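Long-range contacts in lipopolysaccharide biosynthesis protein wbpB (Thermus thermophilus, PDB 3O9Z), which probably catalyses NAD-dependent oxidation of a nucleotide sugar on the route to 2,3-diacetamido-2,3-dideoxy-D-mannuronic acid, with 2-oxoglutarate as the likely partner in recycling the cofactor: residues W194-A199 with E219-R224; F188-A193 with A285-V290; G10-I15 with A37-L42; G28-S33 with S45-A50. One frame throughout, in Å; residues are numbered along the deposited sequence.

Contact 1 of 4, residues W194-A199 with E219-R224; sequences WLFGRA and EGARVR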
# COMPACT_ATOMS: atom_id res chain seq x y z
N TRP A 194 -28.98 -19.80 -14.62
CA TRP A 194 -28.77 -20.44 -15.93
C TRP A 194 -29.66 -21.67 -16.13
O TRP A 194 -30.28 -21.83 -17.20
CB TRP A 194 -27.28 -20.81 -16.02
CG TRP A 194 -26.81 -21.49 -17.26
CD1 TRP A 194 -26.88 -21.01 -18.54
CD2 TRP A 194 -26.03 -22.69 -17.31
NE1 TRP A 194 -26.23 -21.89 -19.38
CE2 TRP A 194 -25.67 -22.90 -18.65
CE3 TRP A 194 -25.56 -23.58 -16.34
CZ2 TRP A 194 -24.93 -24.01 -19.06
CZ3 TRP A 194 -24.81 -24.68 -16.74
CH2 TRP A 194 -24.50 -24.88 -18.09
N LEU A 195 -29.76 -22.53 -15.11
CA LEU A 195 -30.59 -23.72 -15.22
C LEU A 195 -32.09 -23.43 -15.08
O LEU A 195 -32.89 -24.05 -15.78
CB LEU A 195 -30.20 -24.73 -14.15
CG LEU A 195 -28.76 -25.26 -14.20
CD1 LEU A 195 -28.51 -26.14 -12.97
CD2 LEU A 195 -28.55 -26.07 -15.50
N PHE A 196 -32.45 -22.51 -14.20
CA PHE A 196 -33.82 -22.44 -13.69
C PHE A 196 -34.49 -21.08 -13.81
O PHE A 196 -35.64 -20.90 -13.41
CB PHE A 196 -33.90 -22.91 -12.24
CG PHE A 196 -33.37 -24.29 -12.00
CD1 PHE A 196 -33.93 -25.38 -12.65
CD2 PHE A 196 -32.33 -24.51 -11.11
CE1 PHE A 196 -33.46 -26.67 -12.40
CE2 PHE A 196 -31.86 -25.77 -10.84
CZ PHE A 196 -32.41 -26.87 -11.50
N GLY A 197 -33.79 -20.09 -14.35
CA GLY A 197 -34.41 -18.78 -14.52
C GLY A 197 -34.44 -17.80 -13.38
O GLY A 197 -33.61 -17.85 -12.47
N ARG A 198 -35.39 -16.87 -13.42
CA ARG A 198 -35.38 -15.70 -12.57
C ARG A 198 -35.92 -16.09 -11.20
O ARG A 198 -36.83 -16.94 -11.08
CB ARG A 198 -36.32 -14.64 -13.17
CG ARG A 198 -36.33 -13.30 -12.44
CD ARG A 198 -37.46 -12.35 -12.95
NE ARG A 198 -37.47 -11.09 -12.21
CZ ARG A 198 -36.73 -10.03 -12.53
NH1 ARG A 198 -35.94 -10.07 -13.59
NH2 ARG A 198 -36.79 -8.93 -11.80
N ALA A 199 -35.43 -15.42 -10.17
CA ALA A 199 -35.90 -15.65 -8.83
C ALA A 199 -37.16 -14.84 -8.52
O ALA A 199 -37.15 -13.60 -8.46
CB ALA A 199 -34.80 -15.36 -7.79
N GLU A 219 -38.17 -19.58 -11.46
CA GLU A 219 -39.14 -20.02 -12.47
C GLU A 219 -39.14 -21.54 -12.61
O GLU A 219 -40.24 -22.14 -12.64
CB GLU A 219 -38.79 -19.40 -13.82
CG GLU A 219 -39.12 -17.91 -13.84
CD GLU A 219 -38.66 -17.27 -15.14
OE1 GLU A 219 -37.43 -17.19 -15.40
OE2 GLU A 219 -39.52 -16.89 -15.97
N GLY A 220 -37.98 -22.20 -12.59
CA GLY A 220 -37.90 -23.63 -12.84
C GLY A 220 -37.54 -24.49 -11.66
O GLY A 220 -37.29 -25.68 -11.82
N ALA A 221 -37.46 -23.92 -10.45
CA ALA A 221 -37.05 -24.73 -9.30
C ALA A 221 -37.35 -24.05 -7.98
O ALA A 221 -37.33 -22.83 -7.88
CB ALA A 221 -35.53 -24.99 -9.33
N ARG A 222 -37.48 -24.86 -6.94
CA ARG A 222 -37.44 -24.38 -5.56
C ARG A 222 -36.11 -24.86 -5.00
O ARG A 222 -35.78 -26.04 -5.10
CB ARG A 222 -38.59 -25.02 -4.75
CG ARG A 222 -39.96 -24.54 -5.27
CD ARG A 222 -41.10 -25.42 -4.65
NE ARG A 222 -41.09 -26.78 -5.18
CZ ARG A 222 -41.72 -27.13 -6.31
NH1 ARG A 222 -41.67 -28.39 -6.70
NH2 ARG A 222 -42.40 -26.25 -7.01
N VAL A 223 -35.30 -23.97 -4.44
CA VAL A 223 -33.92 -24.32 -4.09
C VAL A 223 -33.62 -24.02 -2.65
O VAL A 223 -33.83 -22.89 -2.21
CB VAL A 223 -32.91 -23.50 -4.95
CG1 VAL A 223 -31.45 -24.00 -4.72
CG2 VAL A 223 -33.29 -23.59 -6.44
N ARG A 224 -33.14 -24.99 -1.88
CA ARG A 224 -32.62 -24.72 -0.53
C ARG A 224 -31.12 -24.67 -0.71
O ARG A 224 -30.54 -25.61 -1.29
CB ARG A 224 -33.01 -25.84 0.43
CG ARG A 224 -34.53 -25.90 0.63
CD ARG A 224 -34.90 -27.03 1.56
NE ARG A 224 -34.82 -28.33 0.91
CZ ARG A 224 -34.75 -29.47 1.58
NH1 ARG A 224 -34.71 -30.65 0.94
NH2 ARG A 224 -34.61 -29.42 2.90

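Contact 2 of 4, residues F188-A193 with A285-V290; sequences FFDLLA and AEAIRV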
# COMPACT_ATOMS: atom_id res chain seq x y z
N PHE A 188 -22.80 -20.17 -7.73
CA PHE A 188 -24.01 -20.99 -7.71
C PHE A 188 -25.28 -20.20 -7.96
O PHE A 188 -26.21 -20.80 -8.54
CB PHE A 188 -24.08 -21.93 -6.49
CG PHE A 188 -24.45 -21.27 -5.19
CD1 PHE A 188 -23.48 -21.00 -4.25
CD2 PHE A 188 -25.78 -21.00 -4.89
CE1 PHE A 188 -23.81 -20.41 -3.05
CE2 PHE A 188 -26.11 -20.40 -3.70
CZ PHE A 188 -25.10 -20.10 -2.79
N PHE A 189 -25.37 -18.93 -7.56
CA PHE A 189 -26.56 -18.14 -7.93
C PHE A 189 -26.63 -18.12 -9.46
O PHE A 189 -27.72 -18.22 -10.06
CB PHE A 189 -26.64 -16.77 -7.25
CG PHE A 189 -26.85 -16.87 -5.77
CD1 PHE A 189 -28.00 -17.44 -5.25
CD2 PHE A 189 -25.88 -16.41 -4.90
CE1 PHE A 189 -28.16 -17.55 -3.88
CE2 PHE A 189 -26.07 -16.49 -3.54
CZ PHE A 189 -27.18 -17.10 -3.02
N ASP A 190 -25.48 -17.94 -10.12
CA ASP A 190 -25.46 -17.93 -11.56
C ASP A 190 -25.79 -19.29 -12.18
O ASP A 190 -26.56 -19.35 -13.16
CB ASP A 190 -24.12 -17.38 -12.06
CG ASP A 190 -24.09 -17.29 -13.56
OD1 ASP A 190 -24.65 -16.29 -14.07
OD2 ASP A 190 -23.61 -18.27 -14.16
N LEU A 191 -25.27 -20.37 -11.61
CA LEU A 191 -25.61 -21.72 -12.06
C LEU A 191 -27.12 -21.91 -12.00
O LEU A 191 -27.73 -22.40 -12.97
CB LEU A 191 -24.92 -22.76 -11.15
CG LEU A 191 -25.33 -24.21 -11.37
CD1 LEU A 191 -25.03 -24.69 -12.80
CD2 LEU A 191 -24.65 -25.12 -10.33
N LEU A 192 -27.71 -21.52 -10.88
CA LEU A 192 -29.15 -21.72 -10.70
C LEU A 192 -29.97 -20.85 -11.64
O LEU A 192 -31.00 -21.33 -12.14
CB LEU A 192 -29.55 -21.41 -9.27
CG LEU A 192 -28.96 -22.40 -8.25
CD1 LEU A 192 -29.14 -21.84 -6.82
CD2 LEU A 192 -29.51 -23.85 -8.36
N ALA A 193 -29.55 -19.62 -11.90
CA ALA A 193 -30.26 -18.76 -12.85
C ALA A 193 -30.17 -19.34 -14.25
O ALA A 193 -31.14 -19.32 -15.03
CB ALA A 193 -29.69 -17.30 -12.79
N ALA A 285 -26.69 -10.86 -15.43
CA ALA A 285 -27.42 -9.93 -14.62
C ALA A 285 -28.24 -10.59 -13.50
O ALA A 285 -28.32 -10.05 -12.43
CB ALA A 285 -28.41 -9.09 -15.50
N GLU A 286 -28.91 -11.71 -13.81
CA GLU A 286 -29.81 -12.25 -12.80
C GLU A 286 -29.14 -12.65 -11.49
O GLU A 286 -29.62 -12.33 -10.42
CB GLU A 286 -30.58 -13.43 -13.38
CG GLU A 286 -31.48 -14.14 -12.35
CD GLU A 286 -32.58 -13.32 -11.72
OE1 GLU A 286 -33.17 -13.76 -10.70
OE2 GLU A 286 -32.89 -12.19 -12.19
N ALA A 287 -27.99 -13.32 -11.61
CA ALA A 287 -27.31 -13.71 -10.37
C ALA A 287 -26.76 -12.53 -9.60
O ALA A 287 -26.79 -12.51 -8.39
CB ALA A 287 -26.17 -14.67 -10.71
N ILE A 288 -26.37 -11.48 -10.35
CA ILE A 288 -26.01 -10.24 -9.67
C ILE A 288 -27.15 -9.53 -8.91
O ILE A 288 -27.02 -9.04 -7.81
CB ILE A 288 -25.30 -9.30 -10.68
CG1 ILE A 288 -23.89 -9.86 -10.97
CG2 ILE A 288 -25.17 -7.89 -10.13
CD1 ILE A 288 -23.31 -9.35 -12.25
N ARG A 289 -28.35 -9.63 -9.51
CA ARG A 289 -29.53 -9.08 -8.86
C ARG A 289 -29.86 -9.83 -7.56
O ARG A 289 -30.09 -9.24 -6.53
CB ARG A 289 -30.70 -9.11 -9.83
CG ARG A 289 -31.95 -8.54 -9.21
CD ARG A 289 -33.15 -8.76 -10.15
NE ARG A 289 -33.64 -10.15 -10.17
CZ ARG A 289 -34.58 -10.61 -9.36
NH1 ARG A 289 -35.11 -9.83 -8.43
NH2 ARG A 289 -34.90 -11.90 -9.45
N VAL A 290 -29.77 -11.17 -7.63
CA VAL A 290 -29.98 -11.98 -6.44
C VAL A 290 -28.96 -11.75 -5.32
O VAL A 290 -29.27 -11.49 -4.15
CB VAL A 290 -29.97 -13.48 -6.80
CG1 VAL A 290 -30.10 -14.33 -5.54
CG2 VAL A 290 -31.08 -13.80 -7.78
O HOH W 1 -27.05 -14.81 -13.95

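Contact 3 of 4, residues G10-I15 with A37-L42; sequences GLAGYI and ATNVGL. With NAD (nicotinamide-adenine-dinucleotide), chain E.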
# COMPACT_ATOMS: atom_id res chain seq x y z
N GLY A 10 -4.72 -6.99 -12.40
CA GLY A 10 -4.67 -7.92 -11.27
C GLY A 10 -3.58 -8.97 -11.41
O GLY A 10 -3.70 -10.07 -10.83
N LEU A 11 -2.51 -8.66 -12.15
CA LEU A 11 -1.49 -9.66 -12.51
C LEU A 11 -0.83 -10.38 -11.30
O LEU A 11 -0.40 -11.50 -11.44
CB LEU A 11 -0.37 -8.95 -13.29
CG LEU A 11 0.82 -9.79 -13.75
CD1 LEU A 11 0.46 -10.92 -14.71
CD2 LEU A 11 1.86 -8.87 -14.38
N ALA A 12 -0.75 -9.70 -10.16
CA ALA A 12 -0.03 -10.30 -9.01
C ALA A 12 -0.88 -11.28 -8.22
O ALA A 12 -0.39 -11.87 -7.24
CB ALA A 12 0.43 -9.20 -8.10
N GLY A 13 -2.14 -11.43 -8.59
CA GLY A 13 -3.08 -12.06 -7.69
C GLY A 13 -3.11 -13.56 -7.84
O GLY A 13 -2.47 -14.17 -8.71
N TYR A 14 -3.88 -14.17 -6.94
CA TYR A 14 -4.06 -15.61 -7.01
C TYR A 14 -4.56 -16.17 -8.34
O TYR A 14 -4.06 -17.19 -8.82
CB TYR A 14 -5.02 -16.07 -5.90
CG TYR A 14 -5.35 -17.52 -6.05
CD1 TYR A 14 -6.59 -17.89 -6.54
CD2 TYR A 14 -4.47 -18.52 -5.61
CE1 TYR A 14 -6.92 -19.22 -6.71
CE2 TYR A 14 -4.81 -19.88 -5.79
CZ TYR A 14 -6.04 -20.20 -6.30
OH TYR A 14 -6.39 -21.52 -6.49
N ILE A 15 -5.59 -15.58 -8.94
CA ILE A 15 -6.21 -16.17 -10.12
C ILE A 15 -5.49 -15.75 -11.40
O ILE A 15 -5.67 -16.41 -12.44
CB ILE A 15 -7.71 -15.80 -10.24
CG1 ILE A 15 -8.49 -16.85 -11.05
CG2 ILE A 15 -7.89 -14.35 -10.79
CD1 ILE A 15 -8.46 -18.25 -10.45
N ALA A 37 0.45 -3.81 -6.90
CA ALA A 37 1.49 -4.66 -6.31
C ALA A 37 2.43 -5.18 -7.35
O ALA A 37 2.05 -5.50 -8.48
CB ALA A 37 0.86 -5.81 -5.56
N THR A 38 3.69 -5.33 -6.98
CA THR A 38 4.68 -5.68 -7.98
C THR A 38 5.23 -7.09 -7.82
O THR A 38 6.22 -7.45 -8.49
CB THR A 38 5.87 -4.73 -8.00
OG1 THR A 38 6.55 -4.89 -6.75
CG2 THR A 38 5.46 -3.28 -8.10
N ASN A 39 4.56 -7.88 -6.97
CA ASN A 39 4.93 -9.28 -6.86
C ASN A 39 4.44 -10.18 -7.99
O ASN A 39 3.56 -11.02 -7.81
CB ASN A 39 4.61 -9.81 -5.43
CG ASN A 39 3.14 -9.75 -5.06
OD1 ASN A 39 2.64 -10.65 -4.37
ND2 ASN A 39 2.46 -8.69 -5.39
N VAL A 40 4.93 -9.88 -9.19
CA VAL A 40 4.38 -10.38 -10.44
C VAL A 40 5.41 -11.13 -11.27
O VAL A 40 5.19 -11.45 -12.44
CB VAL A 40 3.81 -9.22 -11.29
CG1 VAL A 40 2.76 -8.42 -10.54
CG2 VAL A 40 4.95 -8.29 -11.79
N GLY A 41 6.55 -11.47 -10.67
CA GLY A 41 7.62 -12.11 -11.46
C GLY A 41 7.30 -13.36 -12.26
O GLY A 41 7.97 -13.72 -13.23
N LEU A 42 6.22 -14.04 -11.89
CA LEU A 42 5.73 -15.16 -12.67
C LEU A 42 5.47 -14.80 -14.13
O LEU A 42 5.52 -15.67 -14.98
CB LEU A 42 4.43 -15.72 -12.09
CG LEU A 42 4.38 -17.21 -11.79
CD1 LEU A 42 2.91 -17.62 -11.62
CD2 LEU A 42 5.07 -18.04 -12.86
PA NAD E . -6.09 -11.55 -4.98
O1A NAD E . -5.19 -12.72 -4.93
O2A NAD E . -6.36 -10.67 -3.75
O5B NAD E . -5.44 -10.71 -6.14
C5B NAD E . -6.04 -9.46 -6.38
C4B NAD E . -5.04 -8.60 -7.19
O4B NAD E . -5.67 -7.36 -7.63
C3B NAD E . -3.89 -8.16 -6.25
O3B NAD E . -2.60 -8.53 -6.79
C2B NAD E . -4.07 -6.64 -6.10
O2B NAD E . -2.85 -5.90 -5.91
C1B NAD E . -4.67 -6.35 -7.50
N9A NAD E . -5.34 -5.02 -7.52
C8A NAD E . -5.83 -4.19 -6.56
N7A NAD E . -6.29 -3.06 -7.09
C5A NAD E . -6.02 -3.10 -8.44
C6A NAD E . -6.22 -2.21 -9.56
N6A NAD E . -6.77 -0.97 -9.35
N1A NAD E . -5.81 -2.72 -10.71
C2A NAD E . -5.27 -3.89 -11.00
N3A NAD E . -5.03 -4.74 -9.96
C4A NAD E . -5.43 -4.35 -8.74
O3 NAD E . -7.51 -12.03 -5.52
PN NAD E . -7.93 -13.15 -6.52
O1N NAD E . -8.37 -14.38 -5.73
O2N NAD E . -6.89 -13.30 -7.59
O5D NAD E . -9.32 -12.61 -7.09
C5D NAD E . -9.18 -11.76 -8.20
C4D NAD E . -10.55 -11.75 -8.90
O4D NAD E . -10.71 -13.07 -9.46
C3D NAD E . -11.77 -11.47 -8.01
O3D NAD E . -12.76 -10.82 -8.87
C2D NAD E . -12.27 -12.90 -7.73
O2D NAD E . -13.67 -12.95 -7.50
C1D NAD E . -11.89 -13.72 -8.97
N1N NAD E . -11.69 -15.14 -8.68
C2N NAD E . -12.27 -16.04 -9.44
C3N NAD E . -12.14 -17.41 -9.28
C7N NAD E . -12.93 -18.26 -10.18
O7N NAD E . -13.33 -17.86 -11.30
N7N NAD E . -13.06 -19.52 -9.77
C4N NAD E . -11.30 -17.85 -8.25
C5N NAD E . -10.62 -16.87 -7.52
C6N NAD E . -10.80 -15.50 -7.74
O HOH W 2 1.98 -12.66 -6.55

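Contact 4 of 4, residues G28-S33 with S45-A50; sequences GVLVAS and SFFPEA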
# COMPACT_ATOMS: atom_id res chain seq x y z
N GLY A 28 -3.25 -15.59 -27.83
CA GLY A 28 -3.33 -14.14 -27.65
C GLY A 28 -1.96 -13.61 -27.27
O GLY A 28 -1.09 -14.39 -26.99
N VAL A 29 -1.83 -12.29 -27.21
CA VAL A 29 -0.60 -11.73 -26.64
C VAL A 29 -0.99 -10.80 -25.51
O VAL A 29 -1.88 -9.97 -25.65
CB VAL A 29 0.22 -11.02 -27.74
CG1 VAL A 29 -0.58 -9.91 -28.36
CG2 VAL A 29 1.53 -10.49 -27.12
N LEU A 30 -0.23 -10.89 -24.40
CA LEU A 30 -0.38 -9.97 -23.31
C LEU A 30 0.48 -8.76 -23.65
O LEU A 30 1.72 -8.86 -23.63
CB LEU A 30 0.07 -10.65 -22.01
CG LEU A 30 -0.06 -9.72 -20.80
CD1 LEU A 30 -1.55 -9.34 -20.57
CD2 LEU A 30 0.58 -10.32 -19.53
N VAL A 31 -0.16 -7.64 -23.92
CA VAL A 31 0.54 -6.43 -24.30
C VAL A 31 1.01 -5.66 -23.04
O VAL A 31 2.10 -5.09 -23.04
CB VAL A 31 -0.36 -5.53 -25.17
CG1 VAL A 31 0.31 -4.22 -25.54
CG2 VAL A 31 -0.73 -6.31 -26.45
N ALA A 32 0.18 -5.61 -22.00
CA ALA A 32 0.46 -4.76 -20.86
C ALA A 32 -0.39 -5.28 -19.71
O ALA A 32 -1.46 -5.88 -19.91
CB ALA A 32 0.12 -3.32 -21.12
N SER A 33 0.13 -5.10 -18.51
CA SER A 33 -0.64 -5.41 -17.29
C SER A 33 -0.58 -4.28 -16.30
O SER A 33 0.33 -3.44 -16.35
CB SER A 33 -0.04 -6.65 -16.59
OG SER A 33 0.17 -7.78 -17.39
N SER A 45 7.59 -15.94 -17.22
CA SER A 45 7.54 -17.30 -17.75
C SER A 45 6.44 -17.45 -18.80
O SER A 45 6.38 -18.50 -19.45
CB SER A 45 7.35 -18.31 -16.61
OG SER A 45 6.08 -18.13 -16.02
N PHE A 46 5.61 -16.43 -18.98
CA PHE A 46 4.54 -16.48 -19.98
C PHE A 46 4.74 -15.45 -21.09
O PHE A 46 4.64 -15.76 -22.29
CB PHE A 46 3.16 -16.20 -19.34
CG PHE A 46 2.67 -17.29 -18.42
CD1 PHE A 46 1.86 -18.32 -18.89
CD2 PHE A 46 3.04 -17.28 -17.08
CE1 PHE A 46 1.42 -19.30 -18.03
CE2 PHE A 46 2.61 -18.27 -16.21
CZ PHE A 46 1.80 -19.28 -16.70
N PHE A 47 4.90 -14.19 -20.69
CA PHE A 47 4.95 -13.07 -21.61
C PHE A 47 6.06 -12.13 -21.18
O PHE A 47 5.81 -11.06 -20.61
CB PHE A 47 3.59 -12.32 -21.68
CG PHE A 47 2.50 -13.14 -22.30
CD1 PHE A 47 2.45 -13.29 -23.68
CD2 PHE A 47 1.58 -13.82 -21.50
CE1 PHE A 47 1.44 -14.09 -24.26
CE2 PHE A 47 0.58 -14.61 -22.06
CZ PHE A 47 0.52 -14.75 -23.44
N PRO A 48 7.31 -12.52 -21.49
CA PRO A 48 8.46 -11.78 -20.99
C PRO A 48 8.68 -10.39 -21.60
O PRO A 48 9.52 -9.66 -21.10
CB PRO A 48 9.64 -12.69 -21.34
CG PRO A 48 9.18 -13.47 -22.52
CD PRO A 48 7.71 -13.73 -22.23
N GLU A 49 7.86 -9.96 -22.57
CA GLU A 49 7.96 -8.62 -23.17
C GLU A 49 6.79 -7.65 -22.86
O GLU A 49 6.75 -6.48 -23.27
CB GLU A 49 8.21 -8.75 -24.69
CG GLU A 49 9.68 -9.12 -24.97
CD GLU A 49 10.00 -9.50 -26.40
OE1 GLU A 49 9.13 -9.43 -27.28
OE2 GLU A 49 11.17 -9.90 -26.63
N ALA A 50 5.84 -8.14 -22.05
CA ALA A 50 4.68 -7.32 -21.71
C ALA A 50 5.08 -6.09 -20.93
O ALA A 50 5.96 -6.15 -20.04
CB ALA A 50 3.67 -8.14 -20.89

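Contact 1 of 4, residues W194-A199 with E219-R224
Phe196 O takes the backbone N-H of Gly220 at 2.8 Å, the donor lying in the carbonyl plane on a lone pair, although the N-H...O angle of 137° leaves the bond bent. Much straighter is the bond from Arg198 N to Glu219 OE1, 2.9 Å long with an angle of 176°. It reaches the carboxylate on its anti side, and the extended Glu219 chain brings OE1 to Arg198 N and close to Gly197 CA. Glu219 N in turn donates to Arg198 O at 3.0 Å, which leaves both backbone polar groups of Arg198 held by one residue. Between these bonds Gly197 ends helix 186-196 with positive phi; a side chain there would be jammed against Phe196 O and would run into Glu219 OE1.

Next to the polar bonds, Ala221 CB rests on one face of the Phe196 ring, 3.6 Å from its centroid, a CH-pi contact. Leu195 CB lies over the centre of the opposite face, and Val154 and Leu218 of the neighbouring strands also pack on the Phe196 side chain. An alanine in place of Phe196 would take the ring away and would probably open a gap between the helix end and the sheet, leaving Ala221 CB without its aromatic neighbour.

Glu219 and Gly220 form the short connection between antiparallel strands 211-218 and 221-228 of the C-terminal alpha/beta domain. Because the Arg198 guanidinium leads away from the carboxylate, the helix exit is fastened to this hairpin by bonds to backbone atoms and not by a salt bridge across the contact.

Contact 2 of 4, residues F188-A193 with A285-V290
The helices carrying Asp190 and Ala287 pack with their local axes 8.3 Å apart and their N-to-C directions at 128°. This is a helix-helix contact of a Gfo/Idh/MocA-type oxidoreductase, joining helix 186-196 of the C-terminal alpha/beta domain to helix 281-294. Close approach is possible because alanine stands at the crossing: Ala287 CB comes within 3.4 Å of Asp190 N, against the backbone itself. A second alanine methyl, Ala193 CB, meets Glu286 CG at 3.7 Å. The carboxylate of Glu286 is gripped side-on by Arg289 NE and NH2, one nitrogen to each oxygen, and OE1 also accepts from Ala199 N.

Helix 281-294 is kinked here, and Ala287 N has no bond to the preceding turn. A water accepts its N-H at 2.9 Å and donates to Asp190 OD1 at 2.8 Å, which satisfies a buried backbone group across the contact. The other carboxylate oxygen, Asp190 OD2, forms a salt bridge with Arg133.

At the far end Phe189 packs against the second helix, and its ring meets that of Trp225 edge-to-face. With chi1 of 176°, Val290 CG1 stands anti to its backbone N and lies over a face of the Phe189 ring, nearest CD1 at 3.8 Å.

Contact 3 of 4, residues G10-I15 with A37-L42
In the NAD-binding loop that follows strand 5-9, Ala12 CB packs against Val40 CG1 at 3.5 Å. Beside it Leu11 CD2 meets Val40 CB at 3.7 Å, the two side chains crossing at about a right angle. Val40 thus lies against two successive residues of a type I turn, Gly10 to Gly13. A water lies within hydrogen-bonding distance of both Ala12 O and Asn39 O, and Asn39 also packs on Ala12 of the second subunit.

The turn opens the glycine-rich phosphate-binding loop of the Rossmann fold, which runs from the first strand into helix 16-25. Gly13 CA comes within 3.1 Å of NAD O5B, and a CB there would clash with that oxygen. The next two N-H groups each take one phosphate: Tyr14 N bonds NAD O1A at 2.8 Å, almost straight at 178°, and Ile15 N bonds O2N at 3.0 Å. Their place just before the helix probably adds to the pull on the negative diphosphate.

Ile15 then reaches the redox end of the cofactor, its CD1 lying 3.6 Å from nicotinamide C4N. An alanine here would keep the N-H bond and CB but lose the contacts of CG1 and CD1 with C4N, and would probably leave the nicotinamide freer to turn. At the adenosine end, Ala12 CB approaches ribose O3B at 3.4 Å, while Asp35 binds the backbone nitrogens of Ala12 and Ala37 as well as the cofactor.

Contact 4 of 4, residues G28-S33 with S45-A50
Leu30 CB sits over one face of the Phe47 ring, 3.7 Å from its centroid and 22° off the normal, a CH-pi contact between the second strand of the Rossmann fold, 29-34, and the loop that leads to strand 51-53. The atom is offset toward the rim, with CG and CD2 of the ring its nearest neighbours. From there the side chain runs on, CG anti to the backbone N (chi1 -180°), and passes from the ring to the alanine: Leu30 CG is 4.1 Å from Ala50 CB. At the tip, Leu30 CD2 touches both partners, Ala50 CB at 4.0 Å and Phe47 CD2 at 4.1 Å. Leu20 of helix 16-25 and Leu8 of strand 5-9 also pack on this leucine, which places it in the layer between helix and sheet.

The Phe47 ring also touches the strand backbone. Its CE1 comes to 3.6 Å from Leu30 N, and the ring extends to Gly28; Lys24 makes a cation-pi contact with it. Phe47 to Ala50 is a type I turn, closed by Ala50 N donating to Phe47 O, and it brings the chain back beside the strand just where Val31 pairs with Glu51 as the parallel ladder begins. No hydrogen bond joins the two segments themselves, and the turn ends with Ala50 CB against the strand, 3.4 Å from Leu30 O.

Overall arrangement
From the N terminus, contact 3 closes the loop that runs from the phosphate-binding turn through helix 16-25 and strand 29-34 to residues 37-42. Contact 4 closes a shorter loop, from that same strand to residues 45-50, and because its first segment lies inside the loop of contact 3 the two cross; Leu11 packs on Ser33 where they touch. Together they tie the start of the Rossmann domain, and both reach the second subunit. The chain then enters the C-terminal half, on the opposite side of its centre. There contact 2 closes a long loop from helix 186-196 to helix 281-294, and contact 1 nests within it, joining the same first helix to strand 221-228. Ala199 links the two through Glu286 and Arg289.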